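Local coordinates for protein proline dehydrogenase (Bradyrhizobium japonicum USDA 110, PDB 3HAZ) that probably oxidises proline to glutamate in two steps, joining an FAD-dependent proline dehydrogenase and an NAD-dependent aldehyde dehydrogenase in one chain, at residues H109-T114 against S922-S927; N765-D770 against R944-A949; A771-E776 against D808-M813; E840-L845 against C868-H873; P872-L877 against L892-Y897. All coordinates share one frame; numbering follows the deposited sequence.

Interaction 1: H109-T114 against S922-S927; sequences HETKST and SRIDDS
The tight part of this buried contact is the guanidinium of Arg923, laid against helix 106-115. Its NE donates to Glu110 OE2 at 3.0 Å (147° at the hydrogen), a salt bridge that uses the anti lone pair of that oxygen, away from OE1. NH1 reaches the same OE2 only weakly, and the carboxylate and guanidinium planes stand 27° apart. Glu110 runs out extended to meet the arginine, CG anti to the backbone N, while a bend at chi3 of Arg923 brings NH1 within 3.1 Å of Glu110 CG. NH1 also makes a weak bond to Thr114 OG1 at 3.0 Å, tip to tip; that hydroxyl donates to Glu110 O at 2.7 Å. The contact joins the N-terminal region related to PutA DNA-binding domains to the aldehyde dehydrogenase part. In the latter, Ser922 OG, also bonded to Asp770, accepts from Ile924 N at 2.9 Å, an ST turn leading into helix 925-934, with Ile924 at the N-cap position. Packing is looser round Ile924: it meets Glu110 tip to tip, CG1 3.7 Å from OE1, and its side chain crosses that of Thr111 at about a right angle, CD1 nearest OG1, itself bonded to Ile107 O. A water donates to Ser113 OG and accepts weakly from Arg923 NH1. Glu110 OE2 has a further partner in Thr141 OG1. On the partly exposed side, Asp926 pairs with Arg144.

Interaction 2: N765-D770 against R944-A949; sequences NAMIAD and RNMIGA. With SO4 (sulfate ion), chain E.
Arg944 opens the segment by turning the edge of its guanidinium to the next residue: NE donates to Asn945 O at 2.8 Å and NH1 to Asn945 OD1 at 3.0 Å. Its NH2 forms a salt bridge to Glu641 of the second subunit. Asn945 OD1 accepts again, from Ile947 N at 3.0 Å, closing an Asx turn; both donors lie above the plane of the amide carbonyl. Met946 carries the contact itself. Bent at chi3 (56°), it crosses Met767 obliquely, SD 3.8 Å from Met767 CE, and its methyl CE sits 3.4 Å from Ala766 O and 3.7 Å from Asn765 CB. Strand 765-769, so covered, lies inside the sheet of the aldehyde dehydrogenase catalytic domain, between strands 797-803 and 917-921. Asn765 ND2 bonds to the main-chain oxygens of Ala796 and Cys794, the latter the predicted catalytic cysteine, and OD1 accepts from Thr917 N. Ile947 follows, its CB close to O3 of a sulfate probably taken from the crystallisation liquor. Gly948 gives that O3 a nearly straight bond from its N (3.0 Å, 169°). Ala949 N holds sulfate O1 at 3.1 Å, while Ser795 OG and Arg793 NH1 bind the anion from elsewhere in the chain.

Interaction 3: A771-E776 against D808-M813; sequences ATALPE and DRMIEM
Backbones come close where the loop 771-774 turns into helix 775-787: the CA atoms of Pro775 and Met810 are 5.6 Å apart, and those of Glu776 and Met813 7.4 Å. Leu774 holds the N-cap position and Pro775 begins the helix. No hydrogen bond crosses, and two methionines do the packing. Met810 lies extended beyond CG, crosses the proline ring at about a right angle with its CG 4.0 Å from Pro775 CB, and brings its CE to 3.7 Å from Ala773 O. Met813, one helical turn on, bends at chi3 (-66°), so that its CE touches the same Pro775 CB at 3.7 Å. Its SD meets Glu776 CA at 3.5 Å. Arg809 NE makes a salt bridge to Glu812 OE1. In the aldehyde dehydrogenase part, helix 775-787 is the beta-alpha-beta crossover between parallel neighbours 765-769 and 797-803, and helix 804-819, which follows 797-803, packs on its start; helix 106-115 touches Ala771 and Thr772, helix 452-463 Leu774 and Glu776.

Interaction 4: E840-L845 against C868-H873; sequences EAKQRL and CFVAPH
Lys842 and Val870 cross obliquely, the aliphatic part of the lysine lying against the valine branch: Lys842 CG is 3.8 Å from Val870 CG2. The lysine chain is extended as far as CE, CG anti to the backbone N (chi1 172°), and passes the backbone with CD 4.1 Å from Cys868 CA. A turn at chi4 (51°) then sends NZ to Phe869 O, a hydrogen bond of 3.3 Å in the plane of that carbonyl. The ammonium has its charged partner in Asp846, one turn further along the helix, and Phe869 O is a second, neutral acceptor. Leu845, three residues after Lys842, crosses the same Val870 branch obliquely, its CD1 4.1 Å from Val870 CG2. This methyl therefore rests between a lysine stem and a leucine tip. Leu845 also touches Val887 in a loop. In the aldehyde dehydrogenase part, at the edge of its sheet near strand 857-861, helix 839-855 thus covers the loop leading into strand 873-876; further along that helix Ile849 touches Val870 and His873.

Interaction 5: P872-L877 against L892-Y897; sequences PHIFEL and LHVVRY
Two parallel strands are joined here by four main-chain hydrogen bonds that alternate in direction. Leu892 N donates to His873 O at 2.8 Å, and Leu892 O accepts from Phe875 N at 2.9 Å. Val894 repeats the pattern, its N bonding to Phe875 O at 2.7 Å and its O taking Leu877 N at 2.8 Å. CA-H...O contacts fill in between: Phe875 O, for instance, also meets His893 CA. The charged end is a side-on salt bridge in which Arg896 NE binds Glu876 OE2 at 2.7 Å and NH1 binds OE1 at 2.9 Å. Both oxygens use their syn lone pairs, and the planes of the two groups are 14° apart, nearly coplanar. A water donates to Glu876 OE2 and Leu877 O and accepts from Arg896 N. Glu876 OE1 is further satisfied by His859 NE2; Arg896 NH2 has its own acidic partner, Asp808. On the same face as Glu876, Ile874 CG2 rests 4.0 Å from Val894 CG2, with Leu892 CD2 also beside it. On the face of Phe875 and His893, His893 CB is met by Leu877 CD2 at 3.9 Å; the nitrogens of His893 are bound to Arg798 O and His848. Helix 804-819 packs over Ile874, Glu876 and Arg896, helix 839-855 over Phe875 and Leu877. Within the mixed sheet of the aldehyde dehydrogenase part, strand 873-876 also pairs antiparallel with 857-861, and strand 891-897 runs parallel to 797-803.

Overall arrangement
Interactions 2 and 5 share one aldehyde dehydrogenase sheet, their centres about 14 Å apart, with Tyr897 OH packed against Ile768 and Ala769. The first segment of interaction 3 continues from strand 765-769; its second joins interaction 5 through the salt bridge of Asp808 OD1 to Arg896 NH2 (3.0 Å). Interaction 1 joins this cluster through close polar pairs: Ser922 OG and Asp770 OD2 are 2.6 Å apart, Arg923 N and Thr772 OG1 2.8 Å. Interaction 4 shares Pro872 and His873 with interaction 5. Interaction 2 is closest to the active site, the Asn765 side chain about 6 Å from that of the predicted catalytic Cys794 and about 7 Å from bound NAD; Leu845 of interaction 4 is about 11 Å from NAD.

Interaction 1: H109-T114 against S922-S927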
# COMPACT_ATOMS: atom_id res chain seq x y z
N HIS A 109 -51.35 8.91 -0.64
CA HIS A 109 -51.38 9.46 0.71
C HIS A 109 -50.35 10.56 0.91
O HIS A 109 -50.64 11.60 1.51
CB HIS A 109 -51.22 8.37 1.78
CG HIS A 109 -52.32 7.36 1.78
ND1 HIS A 109 -52.16 6.09 2.30
CD2 HIS A 109 -53.59 7.42 1.32
CE1 HIS A 109 -53.29 5.42 2.16
NE2 HIS A 109 -54.17 6.20 1.57
N GLU A 110 -49.13 10.32 0.42
CA GLU A 110 -48.06 11.32 0.52
C GLU A 110 -48.42 12.58 -0.27
O GLU A 110 -48.22 13.70 0.20
CB GLU A 110 -46.73 10.75 0.01
CG GLU A 110 -45.57 11.71 0.17
CD GLU A 110 -44.21 11.10 -0.16
OE1 GLU A 110 -44.16 9.99 -0.72
OE2 GLU A 110 -43.18 11.75 0.14
N THR A 111 -48.96 12.39 -1.47
CA THR A 111 -49.34 13.52 -2.32
C THR A 111 -50.49 14.33 -1.73
O THR A 111 -50.41 15.56 -1.63
CB THR A 111 -49.68 13.04 -3.75
OG1 THR A 111 -48.54 12.37 -4.30
CG2 THR A 111 -50.03 14.23 -4.65
N LYS A 112 -51.56 13.64 -1.33
CA LYS A 112 -52.73 14.31 -0.76
C LYS A 112 -52.40 15.06 0.53
O LYS A 112 -52.79 16.21 0.70
CB LYS A 112 -53.89 13.33 -0.53
CG LYS A 112 -54.62 12.92 -1.81
CD LYS A 112 -55.22 14.13 -2.52
CE LYS A 112 -56.02 13.71 -3.75
NZ LYS A 112 -56.81 14.84 -4.31
N SER A 113 -51.69 14.40 1.44
CA SER A 113 -51.37 15.03 2.72
C SER A 113 -50.52 16.28 2.54
O SER A 113 -50.67 17.25 3.28
CB SER A 113 -50.67 14.05 3.67
OG SER A 113 -49.48 13.54 3.10
N THR A 114 -49.62 16.26 1.56
CA THR A 114 -48.78 17.43 1.29
C THR A 114 -49.57 18.55 0.61
O THR A 114 -49.42 19.73 0.95
CB THR A 114 -47.51 17.08 0.47
OG1 THR A 114 -46.88 15.91 1.01
CG2 THR A 114 -46.53 18.23 0.49
N SER A 922 -40.12 17.23 -6.80
CA SER A 922 -40.85 16.19 -6.11
C SER A 922 -40.07 15.68 -4.93
O SER A 922 -38.84 15.64 -4.95
CB SER A 922 -41.14 15.02 -7.05
OG SER A 922 -41.76 13.95 -6.35
N ARG A 923 -40.80 15.29 -3.89
CA ARG A 923 -40.22 14.66 -2.71
C ARG A 923 -40.03 13.17 -2.99
O ARG A 923 -39.22 12.51 -2.35
CB ARG A 923 -41.16 14.86 -1.51
CG ARG A 923 -40.51 14.67 -0.14
CD ARG A 923 -41.40 15.28 0.95
NE ARG A 923 -42.55 14.44 1.25
CZ ARG A 923 -43.72 14.89 1.70
NH1 ARG A 923 -44.70 14.04 1.94
NH2 ARG A 923 -43.91 16.19 1.91
N ILE A 924 -40.76 12.67 -3.98
CA ILE A 924 -40.90 11.22 -4.19
C ILE A 924 -39.82 10.60 -5.08
O ILE A 924 -39.89 10.67 -6.31
CB ILE A 924 -42.30 10.90 -4.76
CG1 ILE A 924 -43.37 11.62 -3.94
CG2 ILE A 924 -42.53 9.39 -4.78
CD1 ILE A 924 -44.80 11.36 -4.40
N ASP A 925 -38.83 9.97 -4.45
CA ASP A 925 -37.74 9.33 -5.18
C ASP A 925 -38.21 8.40 -6.29
O ASP A 925 -37.65 8.42 -7.38
CB ASP A 925 -36.81 8.59 -4.22
CG ASP A 925 -35.95 9.53 -3.40
OD1 ASP A 925 -35.76 10.69 -3.81
OD2 ASP A 925 -35.45 9.10 -2.34
N ASP A 926 -39.24 7.60 -6.04
CA ASP A 926 -39.73 6.68 -7.07
C ASP A 926 -40.31 7.41 -8.29
O ASP A 926 -40.19 6.94 -9.42
CB ASP A 926 -40.75 5.69 -6.50
CG ASP A 926 -40.12 4.69 -5.53
OD1 ASP A 926 -39.14 4.03 -5.92
OD2 ASP A 926 -40.59 4.58 -4.37
N SER A 927 -40.94 8.56 -8.05
CA SER A 927 -41.49 9.36 -9.14
C SER A 927 -40.35 9.99 -9.95
O SER A 927 -40.34 9.92 -11.18
CB SER A 927 -42.41 10.46 -8.61
OG SER A 927 -43.57 9.91 -8.00
O HOH W 1 -46.65 13.21 3.27

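Interaction 2: N765-D770 against R944-A949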
# COMPACT_ATOMS: atom_id res chain seq x y z
N ASN A 765 -38.06 23.15 -23.25
CA ASN A 765 -37.73 22.54 -21.98
C ASN A 765 -38.89 22.56 -20.99
O ASN A 765 -39.50 23.61 -20.76
CB ASN A 765 -36.49 23.22 -21.38
CG ASN A 765 -35.33 23.29 -22.38
OD1 ASN A 765 -35.02 22.30 -23.04
ND2 ASN A 765 -34.72 24.45 -22.50
N ALA A 766 -39.20 21.40 -20.43
CA ALA A 766 -40.31 21.23 -19.51
C ALA A 766 -39.83 21.11 -18.07
O ALA A 766 -38.67 20.79 -17.81
CB ALA A 766 -41.12 19.98 -19.88
N MET A 767 -40.74 21.39 -17.15
CA MET A 767 -40.55 21.03 -15.75
C MET A 767 -41.79 20.28 -15.28
O MET A 767 -42.91 20.64 -15.63
CB MET A 767 -40.33 22.26 -14.87
CG MET A 767 -40.31 21.92 -13.38
SD MET A 767 -40.02 23.34 -12.30
CE MET A 767 -38.28 23.67 -12.61
N ILE A 768 -41.59 19.23 -14.49
CA ILE A 768 -42.71 18.53 -13.87
C ILE A 768 -42.67 18.77 -12.37
O ILE A 768 -41.66 18.47 -11.71
CB ILE A 768 -42.67 17.03 -14.17
CG1 ILE A 768 -42.61 16.78 -15.68
CG2 ILE A 768 -43.87 16.32 -13.55
CD1 ILE A 768 -42.43 15.32 -16.06
N ALA A 769 -43.74 19.35 -11.84
CA ALA A 769 -43.85 19.57 -10.40
C ALA A 769 -45.10 18.88 -9.85
O ALA A 769 -46.21 19.16 -10.31
CB ALA A 769 -43.88 21.07 -10.09
N ASP A 770 -44.93 17.99 -8.87
CA ASP A 770 -46.07 17.32 -8.25
C ASP A 770 -46.42 17.97 -6.91
O ASP A 770 -45.77 18.92 -6.50
CB ASP A 770 -45.86 15.80 -8.11
CG ASP A 770 -44.78 15.42 -7.10
OD1 ASP A 770 -44.51 16.19 -6.15
OD2 ASP A 770 -44.22 14.32 -7.24
N ARG A 944 -34.22 21.83 -8.14
CA ARG A 944 -33.45 23.06 -8.29
C ARG A 944 -33.80 23.68 -9.65
O ARG A 944 -34.55 23.10 -10.44
CB ARG A 944 -31.95 22.80 -8.19
CG ARG A 944 -31.42 21.74 -9.16
CD ARG A 944 -29.95 21.98 -9.49
NE ARG A 944 -29.81 23.10 -10.42
CZ ARG A 944 -28.64 23.57 -10.87
NH1 ARG A 944 -28.63 24.58 -11.73
NH2 ARG A 944 -27.50 23.03 -10.46
N ASN A 945 -33.25 24.86 -9.93
CA ASN A 945 -33.51 25.46 -11.23
C ASN A 945 -32.81 24.69 -12.37
O ASN A 945 -31.96 23.83 -12.12
CB ASN A 945 -33.13 26.94 -11.23
CG ASN A 945 -31.64 27.16 -11.29
OD1 ASN A 945 -30.93 26.48 -12.03
ND2 ASN A 945 -31.15 28.11 -10.50
N MET A 946 -33.19 25.00 -13.61
CA MET A 946 -32.73 24.23 -14.77
C MET A 946 -31.58 24.88 -15.54
O MET A 946 -31.23 24.44 -16.63
CB MET A 946 -33.90 23.99 -15.74
CG MET A 946 -35.02 23.13 -15.17
SD MET A 946 -36.62 23.40 -15.98
CE MET A 946 -36.21 23.07 -17.70
N ILE A 947 -30.99 25.94 -14.98
CA ILE A 947 -30.04 26.75 -15.74
C ILE A 947 -28.66 26.85 -15.09
O ILE A 947 -28.46 26.46 -13.95
CB ILE A 947 -30.59 28.17 -15.96
CG1 ILE A 947 -30.67 28.92 -14.63
CG2 ILE A 947 -31.96 28.12 -16.65
CD1 ILE A 947 -30.96 30.40 -14.79
N GLY A 948 -27.71 27.38 -15.85
CA GLY A 948 -26.38 27.68 -15.33
C GLY A 948 -25.49 26.46 -15.14
O GLY A 948 -24.76 26.38 -14.15
N ALA A 949 -25.55 25.53 -16.08
CA ALA A 949 -24.71 24.35 -16.05
C ALA A 949 -23.26 24.75 -15.79
O ALA A 949 -22.76 25.71 -16.38
CB ALA A 949 -24.82 23.58 -17.35
S SO4 E . -27.17 27.53 -19.23
O1 SO4 E . -27.23 26.18 -18.66
O2 SO4 E . -27.37 27.44 -20.67
O3 SO4 E . -28.20 28.38 -18.66
O4 SO4 E . -25.86 28.11 -18.92

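Interaction 3: A771-E776 against D808-M813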
# COMPACT_ATOMS: atom_id res chain seq x y z
N ALA A 771 -47.46 17.45 -6.25
CA ALA A 771 -47.99 18.11 -5.06
C ALA A 771 -47.15 17.92 -3.80
O ALA A 771 -47.47 18.50 -2.75
CB ALA A 771 -49.44 17.68 -4.81
N THR A 772 -46.09 17.12 -3.88
CA THR A 772 -45.15 17.03 -2.77
C THR A 772 -44.06 18.08 -2.86
O THR A 772 -43.23 18.21 -1.96
CB THR A 772 -44.48 15.64 -2.67
OG1 THR A 772 -43.56 15.47 -3.76
CG2 THR A 772 -45.52 14.53 -2.68
N ALA A 773 -44.03 18.84 -3.96
CA ALA A 773 -43.01 19.87 -4.11
C ALA A 773 -43.38 21.07 -3.25
O ALA A 773 -44.56 21.39 -3.11
CB ALA A 773 -42.88 20.28 -5.57
N LEU A 774 -42.38 21.73 -2.68
CA LEU A 774 -42.61 22.97 -1.94
C LEU A 774 -42.93 24.11 -2.91
O LEU A 774 -42.07 24.52 -3.69
CB LEU A 774 -41.38 23.31 -1.10
CG LEU A 774 -41.48 24.53 -0.18
CD1 LEU A 774 -42.61 24.33 0.82
CD2 LEU A 774 -40.16 24.77 0.52
N PRO A 775 -44.16 24.64 -2.85
CA PRO A 775 -44.54 25.68 -3.82
C PRO A 775 -43.59 26.89 -3.89
O PRO A 775 -43.36 27.40 -4.98
CB PRO A 775 -45.95 26.11 -3.35
CG PRO A 775 -46.48 24.89 -2.66
CD PRO A 775 -45.27 24.29 -1.95
N GLU A 776 -43.04 27.32 -2.76
CA GLU A 776 -42.13 28.47 -2.73
C GLU A 776 -40.83 28.20 -3.50
O GLU A 776 -40.25 29.11 -4.09
CB GLU A 776 -41.75 28.85 -1.30
CG GLU A 776 -42.90 29.19 -0.39
CD GLU A 776 -43.42 27.99 0.37
OE1 GLU A 776 -43.87 27.02 -0.27
OE2 GLU A 776 -43.39 28.02 1.62
N ASP A 808 -53.22 26.09 -8.73
CA ASP A 808 -53.68 27.46 -8.50
C ASP A 808 -52.69 28.24 -7.63
O ASP A 808 -52.38 29.40 -7.91
CB ASP A 808 -55.07 27.47 -7.84
CG ASP A 808 -56.18 27.04 -8.80
OD1 ASP A 808 -56.05 27.26 -10.02
OD2 ASP A 808 -57.19 26.48 -8.32
N ARG A 809 -52.22 27.61 -6.57
CA ARG A 809 -51.25 28.24 -5.68
C ARG A 809 -49.90 28.41 -6.38
O ARG A 809 -49.31 29.49 -6.36
CB ARG A 809 -51.09 27.42 -4.40
CG ARG A 809 -49.92 27.84 -3.51
CD ARG A 809 -50.04 29.29 -3.10
NE ARG A 809 -51.39 29.62 -2.63
CZ ARG A 809 -51.90 29.25 -1.46
NH1 ARG A 809 -53.14 29.60 -1.14
NH2 ARG A 809 -51.18 28.53 -0.61
N MET A 810 -49.42 27.35 -7.02
CA MET A 810 -48.13 27.45 -7.71
C MET A 810 -48.13 28.49 -8.83
O MET A 810 -47.20 29.29 -8.94
CB MET A 810 -47.69 26.07 -8.21
CG MET A 810 -47.19 25.17 -7.08
SD MET A 810 -46.48 23.63 -7.68
CE MET A 810 -46.12 22.77 -6.14
N ILE A 811 -49.19 28.52 -9.62
CA ILE A 811 -49.30 29.47 -10.72
C ILE A 811 -49.37 30.90 -10.19
O ILE A 811 -48.68 31.80 -10.69
CB ILE A 811 -50.53 29.17 -11.60
CG1 ILE A 811 -50.28 27.91 -12.44
CG2 ILE A 811 -50.86 30.36 -12.49
CD1 ILE A 811 -51.52 27.37 -13.14
N GLU A 812 -50.20 31.11 -9.18
CA GLU A 812 -50.33 32.40 -8.52
C GLU A 812 -49.01 32.89 -7.91
O GLU A 812 -48.70 34.08 -7.92
CB GLU A 812 -51.43 32.32 -7.45
CG GLU A 812 -51.31 33.32 -6.32
CD GLU A 812 -52.25 33.01 -5.16
OE1 GLU A 812 -51.98 32.05 -4.39
OE2 GLU A 812 -53.26 33.73 -5.01
N MET A 813 -48.22 31.96 -7.37
CA MET A 813 -46.96 32.35 -6.74
C MET A 813 -45.89 32.71 -7.79
O MET A 813 -45.14 33.68 -7.63
CB MET A 813 -46.45 31.26 -5.78
CG MET A 813 -45.57 31.80 -4.67
SD MET A 813 -44.81 30.54 -3.64
CE MET A 813 -46.23 29.80 -2.84

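Interaction 4: E840-L845 against C868-H873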
# COMPACT_ATOMS: atom_id res chain seq x y z
N GLU A 840 -35.49 42.28 -33.97
CA GLU A 840 -36.04 41.08 -34.59
C GLU A 840 -36.51 40.08 -33.54
O GLU A 840 -37.54 39.43 -33.70
CB GLU A 840 -34.99 40.43 -35.50
CG GLU A 840 -34.56 41.29 -36.69
CD GLU A 840 -33.37 42.19 -36.37
OE1 GLU A 840 -33.38 42.87 -35.32
OE2 GLU A 840 -32.42 42.23 -37.19
N ALA A 841 -35.75 39.97 -32.45
CA ALA A 841 -36.12 39.06 -31.38
C ALA A 841 -37.42 39.51 -30.73
O ALA A 841 -38.34 38.72 -30.54
CB ALA A 841 -35.00 38.97 -30.34
N LYS A 842 -37.50 40.80 -30.40
CA LYS A 842 -38.69 41.33 -29.75
C LYS A 842 -39.95 41.14 -30.61
O LYS A 842 -41.00 40.77 -30.09
CB LYS A 842 -38.50 42.80 -29.38
CG LYS A 842 -39.76 43.47 -28.87
CD LYS A 842 -39.52 44.93 -28.54
CE LYS A 842 -40.84 45.67 -28.33
NZ LYS A 842 -41.72 44.98 -27.35
N GLN A 843 -39.83 41.38 -31.91
CA GLN A 843 -40.97 41.23 -32.82
C GLN A 843 -41.50 39.80 -32.85
O GLN A 843 -42.71 39.57 -32.83
CB GLN A 843 -40.60 41.69 -34.23
N ARG A 844 -40.59 38.84 -32.92
CA ARG A 844 -40.96 37.43 -32.93
C ARG A 844 -41.63 37.06 -31.61
O ARG A 844 -42.64 36.34 -31.58
CB ARG A 844 -39.72 36.57 -33.15
CG ARG A 844 -40.00 35.14 -33.56
CD ARG A 844 -38.77 34.51 -34.21
NE ARG A 844 -38.21 35.35 -35.27
CZ ARG A 844 -36.98 35.86 -35.24
NH1 ARG A 844 -36.55 36.62 -36.25
NH2 ARG A 844 -36.18 35.62 -34.21
N LEU A 845 -41.07 37.54 -30.51
CA LEU A 845 -41.65 37.29 -29.19
C LEU A 845 -43.04 37.93 -29.08
O LEU A 845 -44.00 37.31 -28.61
CB LEU A 845 -40.72 37.79 -28.09
CG LEU A 845 -39.40 37.01 -28.01
CD1 LEU A 845 -38.46 37.60 -26.97
CD2 LEU A 845 -39.69 35.55 -27.71
N CYS A 868 -36.13 47.72 -26.57
CA CYS A 868 -36.03 46.29 -26.87
C CYS A 868 -36.26 45.44 -25.63
O CYS A 868 -35.43 44.60 -25.28
CB CYS A 868 -34.66 45.95 -27.48
SG CYS A 868 -34.63 45.90 -29.29
N PHE A 869 -37.40 45.65 -24.97
CA PHE A 869 -37.73 44.88 -23.78
C PHE A 869 -38.96 44.01 -24.00
O PHE A 869 -39.92 44.43 -24.65
CB PHE A 869 -37.97 45.80 -22.59
CG PHE A 869 -36.73 46.50 -22.11
CD1 PHE A 869 -36.38 47.74 -22.63
CD2 PHE A 869 -35.93 45.93 -21.14
CE1 PHE A 869 -35.24 48.39 -22.19
CE2 PHE A 869 -34.79 46.57 -20.70
CZ PHE A 869 -34.44 47.80 -21.22
N VAL A 870 -38.91 42.80 -23.46
CA VAL A 870 -40.10 41.95 -23.35
C VAL A 870 -40.21 41.44 -21.91
O VAL A 870 -39.29 40.82 -21.39
CB VAL A 870 -40.03 40.76 -24.31
CG1 VAL A 870 -41.26 39.89 -24.15
CG2 VAL A 870 -39.92 41.25 -25.75
N ALA A 871 -41.34 41.73 -21.26
CA ALA A 871 -41.55 41.34 -19.87
C ALA A 871 -41.94 39.87 -19.74
O ALA A 871 -42.38 39.25 -20.71
CB ALA A 871 -42.62 42.24 -19.22
N PRO A 872 -41.76 39.30 -18.54
CA PRO A 872 -42.23 37.93 -18.29
C PRO A 872 -43.72 37.78 -18.61
O PRO A 872 -44.54 38.64 -18.31
CB PRO A 872 -41.98 37.75 -16.79
CG PRO A 872 -40.82 38.66 -16.51
CD PRO A 872 -41.06 39.86 -17.38
N HIS A 873 -44.05 36.67 -19.26
CA HIS A 873 -45.43 36.35 -19.56
C HIS A 873 -45.70 34.93 -19.12
O HIS A 873 -44.83 34.06 -19.23
CB HIS A 873 -45.70 36.48 -21.07
CG HIS A 873 -45.95 37.89 -21.52
ND1 HIS A 873 -44.94 38.82 -21.65
CD2 HIS A 873 -47.09 38.51 -21.91
CE1 HIS A 873 -45.45 39.96 -22.08
NE2 HIS A 873 -46.75 39.80 -22.24

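Interaction 5: P872-L877 against L892-Y897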
# COMPACT_ATOMS: atom_id res chain seq x y z
N PRO A 872 -41.76 39.30 -18.54
CA PRO A 872 -42.23 37.93 -18.29
C PRO A 872 -43.72 37.78 -18.61
O PRO A 872 -44.54 38.64 -18.31
CB PRO A 872 -41.98 37.75 -16.79
CG PRO A 872 -40.82 38.66 -16.51
CD PRO A 872 -41.06 39.86 -17.38
N HIS A 873 -44.05 36.67 -19.26
CA HIS A 873 -45.43 36.35 -19.56
C HIS A 873 -45.70 34.93 -19.12
O HIS A 873 -44.83 34.06 -19.23
CB HIS A 873 -45.70 36.48 -21.07
CG HIS A 873 -45.95 37.89 -21.52
ND1 HIS A 873 -44.94 38.82 -21.65
CD2 HIS A 873 -47.09 38.51 -21.91
CE1 HIS A 873 -45.45 39.96 -22.08
NE2 HIS A 873 -46.75 39.80 -22.24
N ILE A 874 -46.89 34.68 -18.60
CA ILE A 874 -47.29 33.33 -18.26
C ILE A 874 -48.61 33.01 -18.92
O ILE A 874 -49.62 33.69 -18.69
CB ILE A 874 -47.43 33.15 -16.74
CG1 ILE A 874 -46.12 33.53 -16.03
CG2 ILE A 874 -47.83 31.71 -16.42
CD1 ILE A 874 -46.28 33.76 -14.54
N PHE A 875 -48.61 31.97 -19.75
CA PHE A 875 -49.83 31.48 -20.36
C PHE A 875 -50.08 30.07 -19.87
O PHE A 875 -49.14 29.30 -19.64
CB PHE A 875 -49.73 31.47 -21.89
CG PHE A 875 -49.61 32.83 -22.50
CD1 PHE A 875 -48.37 33.32 -22.89
CD2 PHE A 875 -50.73 33.62 -22.68
CE1 PHE A 875 -48.26 34.58 -23.44
CE2 PHE A 875 -50.62 34.88 -23.24
CZ PHE A 875 -49.39 35.36 -23.62
N GLU A 876 -51.35 29.72 -19.71
CA GLU A 876 -51.72 28.35 -19.43
C GLU A 876 -52.37 27.74 -20.66
O GLU A 876 -53.30 28.31 -21.24
CB GLU A 876 -52.66 28.25 -18.22
CG GLU A 876 -53.24 26.85 -18.01
CD GLU A 876 -53.95 26.69 -16.67
OE1 GLU A 876 -53.98 27.65 -15.88
OE2 GLU A 876 -54.47 25.59 -16.41
N LEU A 877 -51.85 26.60 -21.07
CA LEU A 877 -52.35 25.87 -22.22
C LEU A 877 -53.35 24.83 -21.75
O LEU A 877 -53.24 24.31 -20.64
CB LEU A 877 -51.19 25.14 -22.90
CG LEU A 877 -50.29 25.82 -23.93
CD1 LEU A 877 -50.27 27.34 -23.78
CD2 LEU A 877 -48.87 25.21 -23.88
N LEU A 892 -43.35 31.89 -20.15
CA LEU A 892 -43.65 30.60 -19.55
C LEU A 892 -45.01 30.08 -20.01
O LEU A 892 -46.00 30.82 -20.04
CB LEU A 892 -43.63 30.71 -18.02
CG LEU A 892 -43.99 29.45 -17.25
CD1 LEU A 892 -42.88 28.41 -17.41
CD2 LEU A 892 -44.21 29.78 -15.78
N HIS A 893 -45.06 28.80 -20.37
CA HIS A 893 -46.32 28.13 -20.67
C HIS A 893 -46.57 27.09 -19.59
O HIS A 893 -45.64 26.41 -19.15
CB HIS A 893 -46.27 27.48 -22.05
CG HIS A 893 -45.82 28.40 -23.14
ND1 HIS A 893 -44.50 28.67 -23.38
CD2 HIS A 893 -46.53 29.12 -24.05
CE1 HIS A 893 -44.40 29.51 -24.40
NE2 HIS A 893 -45.62 29.80 -24.82
N VAL A 894 -47.83 26.99 -19.14
CA VAL A 894 -48.18 26.06 -18.06
C VAL A 894 -49.33 25.13 -18.44
O VAL A 894 -50.33 25.55 -19.02
CB VAL A 894 -48.57 26.82 -16.77
CG1 VAL A 894 -48.89 25.83 -15.66
CG2 VAL A 894 -47.46 27.77 -16.36
N VAL A 895 -49.18 23.86 -18.09
CA VAL A 895 -50.25 22.88 -18.25
C VAL A 895 -50.48 22.20 -16.89
O VAL A 895 -49.53 21.72 -16.27
CB VAL A 895 -49.87 21.81 -19.29
CG1 VAL A 895 -50.89 20.68 -19.30
CG2 VAL A 895 -49.74 22.44 -20.67
N ARG A 896 -51.72 22.16 -16.42
CA ARG A 896 -52.01 21.42 -15.19
C ARG A 896 -52.45 20.00 -15.55
O ARG A 896 -53.01 19.78 -16.62
CB ARG A 896 -53.03 22.15 -14.30
CG ARG A 896 -54.44 22.26 -14.86
CD ARG A 896 -55.32 23.07 -13.92
NE ARG A 896 -55.09 24.50 -14.07
CZ ARG A 896 -55.27 25.40 -13.10
NH1 ARG A 896 -55.03 26.68 -13.34
NH2 ARG A 896 -55.68 25.01 -11.90
N TYR A 897 -52.18 19.04 -14.68
CA TYR A 897 -52.48 17.64 -15.00
C TYR A 897 -52.95 16.85 -13.78
O TYR A 897 -52.65 17.19 -12.63
CB TYR A 897 -51.27 16.95 -15.65
CG TYR A 897 -50.13 16.66 -14.69
CD1 TYR A 897 -49.94 15.38 -14.16
CD2 TYR A 897 -49.25 17.66 -14.31
CE1 TYR A 897 -48.91 15.12 -13.28
CE2 TYR A 897 -48.21 17.41 -13.43
CZ TYR A 897 -48.05 16.13 -12.91
OH TYR A 897 -47.02 15.88 -12.03
O HOH W 2 -53.86 23.58 -17.97